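Local coordinates for protein protease Do-like 2, chloroplastic (Arabidopsis thaliana, PDB 4FLN) that acts as a chloroplast serine protease, making the primary cleavage in the photodamaged D1 protein of photosystem II, at residues V50-Y54 with K100-R104; M80-L86 with F133-P139; L148-V154 with V166-S172; C211-F216 with Y229-T233. One frame throughout, in Å; residues are numbered along the deposited sequence.

In the fold
From the N terminus, contact 1 returns the chain from strand 50-57 to strand 96-102 and closes the first barrel of the protease domain. Contact 2 opens inside that span, at 80-86, and ends beyond it, at 133-139, so the two cross; they touch where Val-51 and Val-101 pack on Phe-133, in the loop that follows strand 123-129. Contacts 3 and 4 follow in series in the second barrel, each closing a beta hairpin with a short connection. They meet through Val-152 on Ile-212 and Val-154 on Ala-215. Together the four tie up both halves of the chymotrypsin-like double barrel, leaving the PDZ regions aside.

Contact 1 (V50-Y54 with K100-R104); sequences VVKVY and KVKRR
Lys-52 and Tyr-54 pair with Lys-102 and Lys-100 at the seam of the N-terminal beta barrel, where its first strand, 50-57, runs antiparallel to strand 96-102. Four backbone hydrogen bonds stitch this seam. In one pair, Lys-52 N donates to Lys-102 O, and Lys-102 N returns a bond of 3.0 Å to Lys-52 O. In the other, Tyr-54 N binds Lys-100 O, while Lys-100 N reaches Tyr-54 O at 2.7 Å in a nearly straight bond (176° at the hydrogen). Between them Val-53 and Val-101 form a non-hydrogen-bonded pair, and Val-101 CA approaches Lys-52 O at 3.3 Å in a CA-H...O contact. The strand order 1-2-3-6-5-4, closed by this pairing, is that of a chymotrypsin-like barrel; the Val-53 side chain lies about 9 Å from those of His-91 and Ser-200, the probable catalytic histidine and serine.

The two faces differ sharply. On one, Tyr-54 carries CG beside its backbone N (chi1 -57°), and the ring crosses the lysine chain of Lys-102, CE2 lying 3.9 Å from Lys-102 CB and OH 3.8 Å from its CD. Lys-100 O sits at the ring edge, in its plane, and the bent Lys-100 chain lays CD 3.6 Å from Tyr-54 CB. Lys-109 adds a cation-pi contact to the ring. On the other face Val-51 CG1, anti to the backbone N (chi1 153°), lies 3.5 Å from Val-101 CB, the two valines crossing at a slant, and Phe-133 packs against both.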
loop_
_atom_site.group_PDB
_atom_site.type_symbol
_atom_site.label_atom_id
_atom_site.label_comp_id
_atom_site.label_asym_id
_atom_site.label_seq_id
_atom_site.Cartn_x
_atom_site.Cartn_y
_atom_site.Cartn_z
ATOM N N VAL B 50 -1.510 -42.944 6.483
ATOM C CA VAL B 50 -1.095 -41.544 6.564
ATOM C C VAL B 50 -1.145 -41.087 8.007
ATOM O O VAL B 50 -2.051 -41.456 8.750
ATOM C CB VAL B 50 -1.977 -40.611 5.699
ATOM C CG1 VAL B 50 -1.423 -39.194 5.693
ATOM C CG2 VAL B 50 -2.070 -41.131 4.291
ATOM N N VAL B 51 -0.168 -40.278 8.393
ATOM C CA VAL B 51 0.005 -39.863 9.779
ATOM C C VAL B 51 0.125 -38.343 9.878
ATOM O O VAL B 51 0.633 -37.696 8.964
ATOM C CB VAL B 51 1.272 -40.527 10.372
ATOM C CG1 VAL B 51 1.859 -39.690 11.481
ATOM C CG2 VAL B 51 0.971 -41.942 10.841
ATOM N N LYS B 52 -0.355 -37.772 10.977
ATOM C CA LYS B 52 -0.178 -36.345 11.219
ATOM C C LYS B 52 1.095 -36.114 12.036
ATOM O O LYS B 52 1.434 -36.906 12.922
ATOM C CB LYS B 52 -1.404 -35.744 11.918
ATOM C CG LYS B 52 -1.313 -34.230 12.143
ATOM C CD LYS B 52 -2.662 -33.618 12.506
ATOM C CE LYS B 52 -2.587 -32.092 12.543
ATOM N NZ LYS B 52 -3.921 -31.419 12.520
ATOM N N VAL B 53 1.805 -35.034 11.727
ATOM C CA VAL B 53 3.117 -34.790 12.321
ATOM C C VAL B 53 3.140 -33.526 13.149
ATOM O O VAL B 53 2.912 -32.435 12.629
ATOM C CB VAL B 53 4.209 -34.647 11.233
ATOM C CG1 VAL B 53 5.530 -34.245 11.852
ATOM C CG2 VAL B 53 4.351 -35.936 10.444
ATOM N N TYR B 54 3.425 -33.672 14.437
ATOM C CA TYR B 54 3.617 -32.512 15.303
ATOM C C TYR B 54 5.095 -32.363 15.614
ATOM O O TYR B 54 5.760 -33.326 16.016
ATOM C CB TYR B 54 2.840 -32.658 16.607
ATOM C CG TYR B 54 1.359 -32.878 16.437
ATOM C CD1 TYR B 54 0.454 -31.863 16.700
ATOM C CD2 TYR B 54 0.864 -34.104 16.024
ATOM C CE1 TYR B 54 -0.908 -32.067 16.555
ATOM C CE2 TYR B 54 -0.494 -34.317 15.873
ATOM C CZ TYR B 54 -1.377 -33.296 16.142
ATOM O OH TYR B 54 -2.731 -33.507 15.994
ATOM N N LYS B 100 6.336 -35.615 17.251
ATOM C CA LYS B 100 5.260 -36.488 17.693
ATOM C C LYS B 100 4.351 -36.806 16.519
ATOM O O LYS B 100 4.129 -35.971 15.645
ATOM C CB LYS B 100 4.465 -35.812 18.814
ATOM C CG LYS B 100 5.151 -34.571 19.392
ATOM C CD LYS B 100 4.144 -33.500 19.804
ATOM C CE LYS B 100 4.829 -32.194 20.198
ATOM N NZ LYS B 100 3.852 -31.085 20.434
ATOM N N VAL B 101 3.824 -38.018 16.487
ATOM C CA VAL B 101 2.961 -38.403 15.382
ATOM C C VAL B 101 1.660 -39.026 15.872
ATOM O O VAL B 101 1.617 -39.679 16.916
ATOM C CB VAL B 101 3.674 -39.365 14.425
ATOM C CG1 VAL B 101 4.782 -38.636 13.695
ATOM C CG2 VAL B 101 4.222 -40.559 15.191
ATOM N N LYS B 102 0.597 -38.821 15.110
ATOM C CA LYS B 102 -0.718 -39.265 15.533
ATOM C C LYS B 102 -1.359 -40.092 14.429
ATOM O O LYS B 102 -1.447 -39.654 13.286
ATOM C CB LYS B 102 -1.584 -38.055 15.899
ATOM C CG LYS B 102 -2.896 -38.374 16.590
ATOM C CD LYS B 102 -3.567 -37.090 17.072
ATOM C CE LYS B 102 -4.945 -37.339 17.690
ATOM N NZ LYS B 102 -5.995 -37.644 16.668
ATOM N N ARG B 103 -1.781 -41.302 14.771
ATOM C CA ARG B 103 -2.453 -42.177 13.819
ATOM C C ARG B 103 -3.843 -41.621 13.511
ATOM O O ARG B 103 -4.404 -40.869 14.303
ATOM C CB ARG B 103 -2.545 -43.602 14.380
ATOM C CG ARG B 103 -1.860 -44.653 13.528
ATOM C CD ARG B 103 -1.052 -45.614 14.379
ATOM N NE ARG B 103 -1.861 -46.268 15.408
ATOM C CZ ARG B 103 -2.307 -47.519 15.330
ATOM N NH1 ARG B 103 -2.021 -48.264 14.267
ATOM N NH2 ARG B 103 -3.034 -48.027 16.318
ATOM N N ARG B 104 -4.393 -41.970 12.354
ATOM C CA ARG B 104 -5.750 -41.555 12.034
ATOM C C ARG B 104 -6.739 -42.360 12.860
ATOM O O ARG B 104 -6.736 -43.593 12.824
ATOM C CB ARG B 104 -6.038 -41.766 10.556
ATOM C CG ARG B 104 -7.354 -41.175 10.122
ATOM C CD ARG B 104 -7.994 -42.024 9.062
ATOM N NE ARG B 104 -9.004 -41.280 8.324
ATOM C CZ ARG B 104 -9.752 -41.809 7.364
ATOM N NH1 ARG B 104 -9.600 -43.089 7.040
ATOM N NH2 ARG B 104 -10.652 -41.063 6.733
#

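Contact 2 (M80-L86 with F133-P139); sequences MIGDGKL and FWKGAEP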
loop_
_atom_site.group_PDB
_atom_site.type_symbol
_atom_site.label_atom_id
_atom_site.label_comp_id
_atom_site.label_asym_id
_atom_site.label_seq_id
_atom_site.Cartn_x
_atom_site.Cartn_y
_atom_site.Cartn_z
ATOM N N MET B 80 3.425 -44.296 6.285
ATOM C CA MET B 80 4.176 -45.528 6.464
ATOM C C MET B 80 4.639 -46.079 5.124
ATOM O O MET B 80 3.824 -46.402 4.258
ATOM C CB MET B 80 3.300 -46.566 7.166
ATOM C CG MET B 80 2.700 -46.076 8.473
ATOM S SD MET B 80 1.502 -47.227 9.162
ATOM C CE MET B 80 0.983 -46.350 10.635
ATOM N N ILE B 81 5.955 -46.172 4.960
ATOM C CA ILE B 81 6.553 -46.717 3.747
ATOM C C ILE B 81 6.990 -48.164 3.889
ATOM O O ILE B 81 7.540 -48.742 2.955
ATOM C CB ILE B 81 7.751 -45.895 3.304
ATOM C CG1 ILE B 81 8.777 -45.811 4.432
ATOM C CG2 ILE B 81 7.303 -44.512 2.896
ATOM C CD1 ILE B 81 9.949 -44.937 4.092
ATOM N N GLY B 82 6.747 -48.748 5.055
ATOM C CA GLY B 82 7.183 -50.107 5.318
ATOM C C GLY B 82 8.338 -50.167 6.296
ATOM O O GLY B 82 8.898 -49.135 6.675
ATOM N N ASP B 83 8.700 -51.383 6.695
ATOM C CA ASP B 83 9.593 -51.587 7.830
ATOM C C ASP B 83 8.998 -50.883 9.034
ATOM O O ASP B 83 7.780 -50.901 9.239
ATOM C CB ASP B 83 10.989 -51.031 7.551
ATOM C CG ASP B 83 11.826 -51.958 6.698
ATOM O OD1 ASP B 83 11.268 -52.588 5.771
ATOM O OD2 ASP B 83 13.044 -52.060 6.961
ATOM N N GLY B 84 9.853 -50.244 9.820
ATOM C CA GLY B 84 9.383 -49.431 10.923
ATOM C C GLY B 84 9.438 -47.942 10.631
ATOM O O GLY B 84 9.512 -47.135 11.555
ATOM N N LYS B 85 9.421 -47.570 9.354
ATOM C CA LYS B 85 9.763 -46.203 8.971
ATOM C C LYS B 85 8.579 -45.328 8.529
ATOM O O LYS B 85 7.603 -45.813 7.960
ATOM C CB LYS B 85 10.868 -46.224 7.908
ATOM C CG LYS B 85 12.137 -46.964 8.360
ATOM C CD LYS B 85 13.159 -47.117 7.232
ATOM C CE LYS B 85 12.646 -48.030 6.108
ATOM N NZ LYS B 85 13.499 -47.999 4.873
ATOM N N LEU B 86 8.676 -44.035 8.827
ATOM C CA LEU B 86 7.724 -43.039 8.340
ATOM C C LEU B 86 8.417 -42.039 7.418
ATOM O O LEU B 86 9.516 -41.569 7.703
ATOM C CB LEU B 86 7.080 -42.286 9.506
ATOM C CG LEU B 86 6.194 -43.126 10.417
ATOM C CD1 LEU B 86 5.602 -42.276 11.528
ATOM C CD2 LEU B 86 5.101 -43.791 9.587
ATOM N N PHE B 133 1.399 -48.197 18.251
ATOM C CA PHE B 133 1.343 -47.419 17.028
ATOM C C PHE B 133 1.404 -48.358 15.825
ATOM O O PHE B 133 0.482 -48.401 15.009
ATOM C CB PHE B 133 2.538 -46.471 17.001
ATOM C CG PHE B 133 2.617 -45.617 15.775
ATOM C CD1 PHE B 133 2.045 -44.358 15.756
ATOM C CD2 PHE B 133 3.286 -46.057 14.653
ATOM C CE1 PHE B 133 2.125 -43.559 14.634
ATOM C CE2 PHE B 133 3.370 -45.264 13.525
ATOM C CZ PHE B 133 2.789 -44.011 13.517
ATOM N N TRP B 134 2.500 -49.098 15.716
ATOM C CA TRP B 134 2.712 -50.010 14.592
ATOM C C TRP B 134 1.750 -51.194 14.511
ATOM O O TRP B 134 1.789 -51.952 13.542
ATOM C CB TRP B 134 4.154 -50.514 14.594
ATOM C CG TRP B 134 5.118 -49.411 14.361
ATOM C CD1 TRP B 134 5.943 -48.828 15.280
ATOM C CD2 TRP B 134 5.336 -48.722 13.126
ATOM N NE1 TRP B 134 6.674 -47.828 14.684
ATOM C CE2 TRP B 134 6.317 -47.744 13.361
ATOM C CE3 TRP B 134 4.801 -48.846 11.841
ATOM C CZ2 TRP B 134 6.773 -46.891 12.361
ATOM C CZ3 TRP B 134 5.257 -48.007 10.853
ATOM C CH2 TRP B 134 6.234 -47.041 11.116
ATOM N N LYS B 135 0.913 -51.371 15.529
ATOM C CA LYS B 135 -0.046 -52.476 15.526
ATOM C C LYS B 135 -1.059 -52.364 14.379
ATOM O O LYS B 135 -1.718 -51.334 14.211
ATOM C CB LYS B 135 -0.763 -52.576 16.867
ATOM N N GLY B 136 -1.170 -53.434 13.594
ATOM C CA GLY B 136 -2.156 -53.520 12.531
ATOM C C GLY B 136 -1.953 -52.501 11.428
ATOM O O GLY B 136 -2.883 -52.183 10.687
ATOM N N ALA B 137 -0.731 -51.990 11.319
ATOM C CA ALA B 137 -0.411 -50.995 10.302
ATOM C C ALA B 137 -0.203 -51.654 8.945
ATOM O O ALA B 137 0.488 -52.666 8.836
ATOM C CB ALA B 137 0.817 -50.203 10.707
ATOM N N GLU B 138 -0.810 -51.071 7.914
ATOM C CA GLU B 138 -0.692 -51.578 6.550
ATOM C C GLU B 138 -0.092 -50.501 5.652
ATOM O O GLU B 138 -0.822 -49.713 5.042
ATOM C CB GLU B 138 -2.046 -52.020 6.023
ATOM N N PRO B 139 1.248 -50.479 5.569
ATOM C CA PRO B 139 2.072 -49.453 4.915
ATOM C C PRO B 139 1.870 -49.354 3.402
ATOM O O PRO B 139 1.251 -50.221 2.784
ATOM C CB PRO B 139 3.504 -49.890 5.242
ATOM C CG PRO B 139 3.405 -51.346 5.519
ATOM C CD PRO B 139 2.074 -51.536 6.175
#
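Apolar packing dominates where Met-80 and Leu-86, flanking the turn between strands 72-82 and 85-88, meet the loop 133-139. Met-80 reaches several partners: its chain leaves beside the backbone N (chi1 -54°) and then runs fully extended, bringing CE 3.9 Å from Phe-133 CE2 and SD alongside Ala-137 CB. Nearer the backbone, Met-80 CB meets Pro-139 CB at 3.8 Å. Leu-86 divides its branches between the two rings, CD1 at 3.9 Å from Phe-133 CZ and CD2 at 3.8 Å from Trp-134 CH2.

Aromatic contacts centre on Trp-134. Gly-84 CA, in the type II' turn 82-85, lies over one face of the indole in a CH-pi contact, 4.1 Å from the centroid of the six-membered ring. The opposite face is covered by Phe-133 CD2, above the ring centre, so the indole is clasped between the turn and its own neighbour. Met-80 SD adds an oblique Met-aromatic contact, 5.2 Å from the same centroid.

Polar bonds lie just outside this pairing: Trp-134 NE1 donates to Val-128 O on strand 123-129, Arg-103 NH1 to Lys-135 O, and the Met-80 backbone bonds to Leu-140, next after the loop. Between the two segments themselves the contact is apolar packing, while the NE1 bond, with the two covered faces, limits the rotation of the indole.

Contact 3 (L148-V154 with V166-S172); sequences LQDSVTV and VTKGVVS
Gln-149 N meets the Val-171 carbonyl in its plane, 2.8 Å from O, and most peptide groups here are met the same way, as Val-154 N meets Thr-167 O. One departs from the pattern, Val-152 N standing above the Gly-169 carbonyl, 42° out of its plane. The segments form the antiparallel hairpin of strands 151-156 and 165-178, which opens the C-terminal barrel of the chymotrypsin-like fold. Val-152 with Gly-169 and Val-154 with Thr-167 are its hydrogen-bonded pairs. Ahead of strand 151-156 the loop is already attached, since Val-171 N donates to Asp-150 O (2.8 Å) while Val-171 O takes its bond from Gln-149.

Val-152 and Val-154 share one face, packing with Ala-204 and Ile-191; the Val-154 side chain is about 7 Å from that of Ser-200, the probable nucleophile. With CG1 anti to the backbone N (chi1 162°), Val-171 turns CG2 onto Val-152 CG2 at 3.4 Å, while CG1 lies 3.8 Å from Leu-148 CD2. On the face bearing Thr-153 and Lys-168, Gln-149 of a neighbouring subunit packs on Thr-153; the backbone N of Lys-168 makes a weak hydrogen bond with Asp-192 of that subunit. Here Thr-153 CG2 rests 3.8 Å from Lys-168 CB, and the lysine chain passes it slantwise and runs on until NZ makes a weak hydrogen bond of 3.4 Å to Ser-151 OG.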
loop_
_atom_site.group_PDB
_atom_site.type_symbol
_atom_site.label_atom_id
_atom_site.label_comp_id
_atom_site.label_asym_id
_atom_site.label_seq_id
_atom_site.Cartn_x
_atom_site.Cartn_y
_atom_site.Cartn_z
ATOM N N LEU B 148 1.903 -37.832 -17.857
ATOM C CA LEU B 148 1.060 -36.651 -17.883
ATOM C C LEU B 148 -0.404 -37.036 -18.035
ATOM O O LEU B 148 -0.761 -37.862 -18.875
ATOM C CB LEU B 148 1.459 -35.727 -19.029
ATOM C CG LEU B 148 2.809 -35.015 -18.933
ATOM C CD1 LEU B 148 2.957 -34.041 -20.090
ATOM C CD2 LEU B 148 2.969 -34.289 -17.595
ATOM N N GLN B 149 -1.240 -36.421 -17.204
ATOM C CA GLN B 149 -2.687 -36.630 -17.208
ATOM C C GLN B 149 -3.123 -37.803 -16.348
ATOM O O GLN B 149 -4.307 -38.015 -16.137
ATOM C CB GLN B 149 -3.219 -36.774 -18.631
ATOM C CG GLN B 149 -4.729 -36.745 -18.714
ATOM C CD GLN B 149 -5.220 -36.389 -20.096
ATOM O OE1 GLN B 149 -4.431 -36.273 -21.037
ATOM N NE2 GLN B 149 -6.525 -36.202 -20.227
ATOM N N ASP B 150 -2.166 -38.564 -15.837
ATOM C CA ASP B 150 -2.484 -39.592 -14.855
ATOM C C ASP B 150 -3.208 -38.960 -13.664
ATOM O O ASP B 150 -2.842 -37.881 -13.186
ATOM C CB ASP B 150 -1.213 -40.303 -14.387
ATOM C CG ASP B 150 -0.828 -41.473 -15.281
ATOM O OD1 ASP B 150 -1.213 -41.477 -16.470
ATOM O OD2 ASP B 150 -0.143 -42.396 -14.786
ATOM N N SER B 151 -4.250 -39.624 -13.197
ATOM C CA SER B 151 -4.994 -39.138 -12.051
ATOM C C SER B 151 -4.114 -39.209 -10.806
ATOM O O SER B 151 -3.406 -40.193 -10.605
ATOM C CB SER B 151 -6.250 -39.988 -11.862
ATOM O OG SER B 151 -7.035 -39.492 -10.798
ATOM N N VAL B 152 -4.147 -38.165 -9.979
ATOM C CA VAL B 152 -3.426 -38.181 -8.706
ATOM C C VAL B 152 -4.319 -37.715 -7.558
ATOM O O VAL B 152 -5.165 -36.843 -7.735
ATOM C CB VAL B 152 -2.180 -37.272 -8.733
ATOM C CG1 VAL B 152 -1.287 -37.563 -7.526
ATOM C CG2 VAL B 152 -1.408 -37.482 -9.991
ATOM N N THR B 153 -4.145 -38.304 -6.382
ATOM C CA THR B 153 -4.742 -37.733 -5.183
ATOM C C THR B 153 -3.665 -37.562 -4.125
ATOM O O THR B 153 -2.807 -38.434 -3.942
ATOM C CB THR B 153 -5.927 -38.560 -4.601
ATOM O OG1 THR B 153 -5.427 -39.725 -3.941
ATOM C CG2 THR B 153 -6.896 -38.975 -5.681
ATOM N N VAL B 154 -3.713 -36.419 -3.449
ATOM C CA VAL B 154 -2.804 -36.098 -2.366
ATOM C C VAL B 154 -3.568 -36.237 -1.058
ATOM O O VAL B 154 -4.679 -35.728 -0.935
ATOM C CB VAL B 154 -2.297 -34.658 -2.528
ATOM C CG1 VAL B 154 -1.741 -34.100 -1.221
ATOM C CG2 VAL B 154 -1.279 -34.587 -3.647
ATOM N N VAL B 166 -8.213 -34.665 1.316
ATOM C CA VAL B 166 -7.866 -35.298 0.043
ATOM C C VAL B 166 -8.065 -34.324 -1.119
ATOM O O VAL B 166 -9.042 -33.581 -1.151
ATOM C CB VAL B 166 -8.762 -36.530 -0.226
ATOM C CG1 VAL B 166 -8.429 -37.156 -1.564
ATOM C CG2 VAL B 166 -8.603 -37.551 0.873
ATOM N N THR B 167 -7.142 -34.318 -2.073
ATOM C CA THR B 167 -7.368 -33.569 -3.304
ATOM C C THR B 167 -6.989 -34.405 -4.514
ATOM O O THR B 167 -6.029 -35.167 -4.483
ATOM C CB THR B 167 -6.666 -32.166 -3.338
ATOM O OG1 THR B 167 -5.265 -32.300 -3.083
ATOM C CG2 THR B 167 -7.266 -31.230 -2.300
ATOM N N LYS B 168 -7.772 -34.262 -5.573
ATOM C CA LYS B 168 -7.601 -35.048 -6.789
ATOM C C LYS B 168 -7.413 -34.094 -7.969
ATOM O O LYS B 168 -7.950 -32.988 -7.978
ATOM C CB LYS B 168 -8.808 -35.972 -6.996
ATOM C CG LYS B 168 -8.752 -36.825 -8.238
ATOM C CD LYS B 168 -9.872 -37.861 -8.253
ATOM C CE LYS B 168 -10.231 -38.271 -9.683
ATOM N NZ LYS B 168 -10.271 -39.755 -9.884
ATOM N N GLY B 169 -6.636 -34.533 -8.951
ATOM C CA GLY B 169 -6.240 -33.718 -10.086
ATOM C C GLY B 169 -5.523 -34.633 -11.052
ATOM O O GLY B 169 -5.689 -35.850 -10.979
ATOM N N VAL B 170 -4.743 -34.075 -11.970
ATOM C CA VAL B 170 -3.885 -34.933 -12.785
ATOM C C VAL B 170 -2.413 -34.560 -12.628
ATOM O O VAL B 170 -2.076 -33.525 -12.048
ATOM C CB VAL B 170 -4.269 -34.857 -14.285
ATOM C CG1 VAL B 170 -5.688 -35.297 -14.472
ATOM C CG2 VAL B 170 -4.072 -33.433 -14.832
ATOM N N VAL B 171 -1.533 -35.367 -13.204
ATOM C CA VAL B 171 -0.151 -34.959 -13.247
ATOM C C VAL B 171 -0.157 -33.979 -14.385
ATOM O O VAL B 171 -0.433 -34.361 -15.511
ATOM C CB VAL B 171 0.769 -36.127 -13.625
ATOM C CG1 VAL B 171 2.111 -35.601 -14.092
ATOM C CG2 VAL B 171 0.937 -37.086 -12.449
ATOM N N SER B 172 0.108 -32.712 -14.092
ATOM C CA SER B 172 0.151 -31.693 -15.132
ATOM C C SER B 172 1.501 -31.591 -15.820
ATOM O O SER B 172 1.569 -31.374 -17.029
ATOM C CB SER B 172 -0.317 -30.319 -14.620
ATOM O OG SER B 172 0.089 -30.081 -13.290
#

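Contact 4 (C211-F216 with Y229-T233); sequences CIGVAF and YVIPT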
loop_
_atom_site.group_PDB
_atom_site.type_symbol
_atom_site.label_atom_id
_atom_site.label_comp_id
_atom_site.label_asym_id
_atom_site.label_seq_id
_atom_site.Cartn_x
_atom_site.Cartn_y
_atom_site.Cartn_z
ATOM N N CYS B 211 1.804 -45.140 -3.973
ATOM C CA CYS B 211 2.265 -43.780 -3.732
ATOM C C CYS B 211 3.259 -43.384 -4.814
ATOM O O CYS B 211 4.248 -44.080 -5.042
ATOM C CB CYS B 211 2.912 -43.678 -2.362
ATOM S SG CYS B 211 4.041 -42.313 -2.211
ATOM N N ILE B 212 2.972 -42.293 -5.511
ATOM C CA ILE B 212 3.834 -41.842 -6.600
ATOM C C ILE B 212 4.804 -40.729 -6.229
ATOM O O ILE B 212 5.481 -40.183 -7.097
ATOM C CB ILE B 212 3.044 -41.491 -7.867
ATOM C CG1 ILE B 212 1.932 -40.491 -7.551
ATOM C CG2 ILE B 212 2.509 -42.769 -8.504
ATOM C CD1 ILE B 212 2.427 -39.077 -7.380
ATOM N N GLY B 213 4.847 -40.379 -4.947
ATOM C CA GLY B 213 5.759 -39.356 -4.468
ATOM C C GLY B 213 5.296 -38.742 -3.163
ATOM O O GLY B 213 4.378 -39.249 -2.528
ATOM N N VAL B 214 5.931 -37.648 -2.758
ATOM C CA VAL B 214 5.592 -36.982 -1.504
ATOM C C VAL B 214 5.133 -35.564 -1.803
ATOM O O VAL B 214 5.740 -34.883 -2.627
ATOM C CB VAL B 214 6.811 -36.944 -0.557
ATOM C CG1 VAL B 214 6.543 -36.066 0.663
ATOM C CG2 VAL B 214 7.187 -38.348 -0.136
ATOM N N ALA B 215 4.062 -35.120 -1.151
ATOM C CA ALA B 215 3.558 -33.765 -1.386
ATOM C C ALA B 215 4.523 -32.759 -0.792
ATOM O O ALA B 215 5.176 -33.046 0.203
ATOM C CB ALA B 215 2.161 -33.574 -0.804
ATOM N N PHE B 216 4.622 -31.594 -1.426
ATOM C CA PHE B 216 5.523 -30.541 -0.980
ATOM C C PHE B 216 4.867 -29.162 -1.047
ATOM O O PHE B 216 4.472 -28.711 -2.121
ATOM C CB PHE B 216 6.803 -30.572 -1.819
ATOM C CG PHE B 216 7.720 -29.410 -1.578
ATOM C CD1 PHE B 216 8.597 -29.412 -0.510
ATOM C CD2 PHE B 216 7.714 -28.316 -2.433
ATOM C CE1 PHE B 216 9.446 -28.337 -0.293
ATOM C CE2 PHE B 216 8.560 -27.240 -2.223
ATOM C CZ PHE B 216 9.428 -27.251 -1.153
ATOM N N TYR B 229 2.882 -29.419 -5.779
ATOM C CA TYR B 229 4.149 -30.059 -6.123
ATOM C C TYR B 229 4.351 -31.400 -5.435
ATOM O O TYR B 229 3.907 -31.619 -4.310
ATOM C CB TYR B 229 5.309 -29.132 -5.805
ATOM C CG TYR B 229 5.276 -27.888 -6.637
ATOM C CD1 TYR B 229 5.849 -27.867 -7.904
ATOM C CD2 TYR B 229 4.653 -26.741 -6.174
ATOM C CE1 TYR B 229 5.814 -26.730 -8.683
ATOM C CE2 TYR B 229 4.613 -25.600 -6.942
ATOM C CZ TYR B 229 5.194 -25.600 -8.197
ATOM O OH TYR B 229 5.155 -24.462 -8.963
ATOM N N VAL B 230 5.030 -32.305 -6.123
ATOM C CA VAL B 230 5.276 -33.627 -5.572
ATOM C C VAL B 230 6.694 -34.098 -5.835
ATOM O O VAL B 230 7.133 -34.161 -6.979
ATOM C CB VAL B 230 4.302 -34.675 -6.145
ATOM C CG1 VAL B 230 4.641 -36.057 -5.602
ATOM C CG2 VAL B 230 2.863 -34.299 -5.821
ATOM N N ILE B 231 7.402 -34.441 -4.771
ATOM C CA ILE B 231 8.670 -35.131 -4.909
ATOM C C ILE B 231 8.407 -36.557 -5.398
ATOM O O ILE B 231 7.774 -37.345 -4.692
ATOM C CB ILE B 231 9.381 -35.176 -3.564
ATOM C CG1 ILE B 231 9.563 -33.749 -3.041
ATOM C CG2 ILE B 231 10.716 -35.898 -3.697
ATOM C CD1 ILE B 231 9.527 -33.611 -1.543
ATOM N N PRO B 232 8.876 -36.891 -6.616
ATOM C CA PRO B 232 8.569 -38.212 -7.190
ATOM C C PRO B 232 9.286 -39.384 -6.517
ATOM O O PRO B 232 10.290 -39.211 -5.807
ATOM C CB PRO B 232 9.025 -38.086 -8.651
ATOM C CG PRO B 232 9.984 -36.948 -8.664
ATOM C CD PRO B 232 9.526 -36.001 -7.595
ATOM N N THR B 233 8.746 -40.575 -6.758
ATOM C CA THR B 233 9.307 -41.825 -6.269
ATOM C C THR B 233 10.799 -41.970 -6.550
ATOM O O THR B 233 11.556 -42.418 -5.688
ATOM C CB THR B 233 8.587 -43.018 -6.911
ATOM O OG1 THR B 233 7.241 -43.046 -6.452
ATOM C CG2 THR B 233 9.265 -44.334 -6.543
#
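Val-214 and Ile-231 form the apolar centre, their CB atoms 4.3 Å apart on one face of the hairpin of strands 211-216 and 228-232. Ile-231, with CG1 beside its backbone N (chi1 -57°), reaches along this face until CD1 is 4.1 Å from Phe-216 CB. The Phe-216 ring turns its edge to Tyr-229 CB, at 4.2 Å from CD2. On the other face Ile-212 and Val-230 cross at about a right angle, CD1 to CG1 4.1 Å, and the same Val-230 CG1 covers Gly-213 CA.

Outward lie the backbone bonds. Ile-231 N donates to Val-214 O at 2.7 Å, with a less surely placed return bond from Val-214 N to Ile-231 O. Phe-216 N meets Tyr-229 O from above the carbonyl plane. Where Pro-232 stands at the N-cap position of helix 233-246, Thr-233 N makes a weak bond of 3.3 Å to Ile-212 O, and Thr-233 OG1 is satisfied by Gly-143 O.

Phe-216 approaches to about 3 Å the side chain of Asp-122 and to about 4 Å that of His-91. The contact thus places an apolar ring, packed by Ile-231 CD1 and Tyr-229 CB, next to two polar residues probably of the catalytic triad.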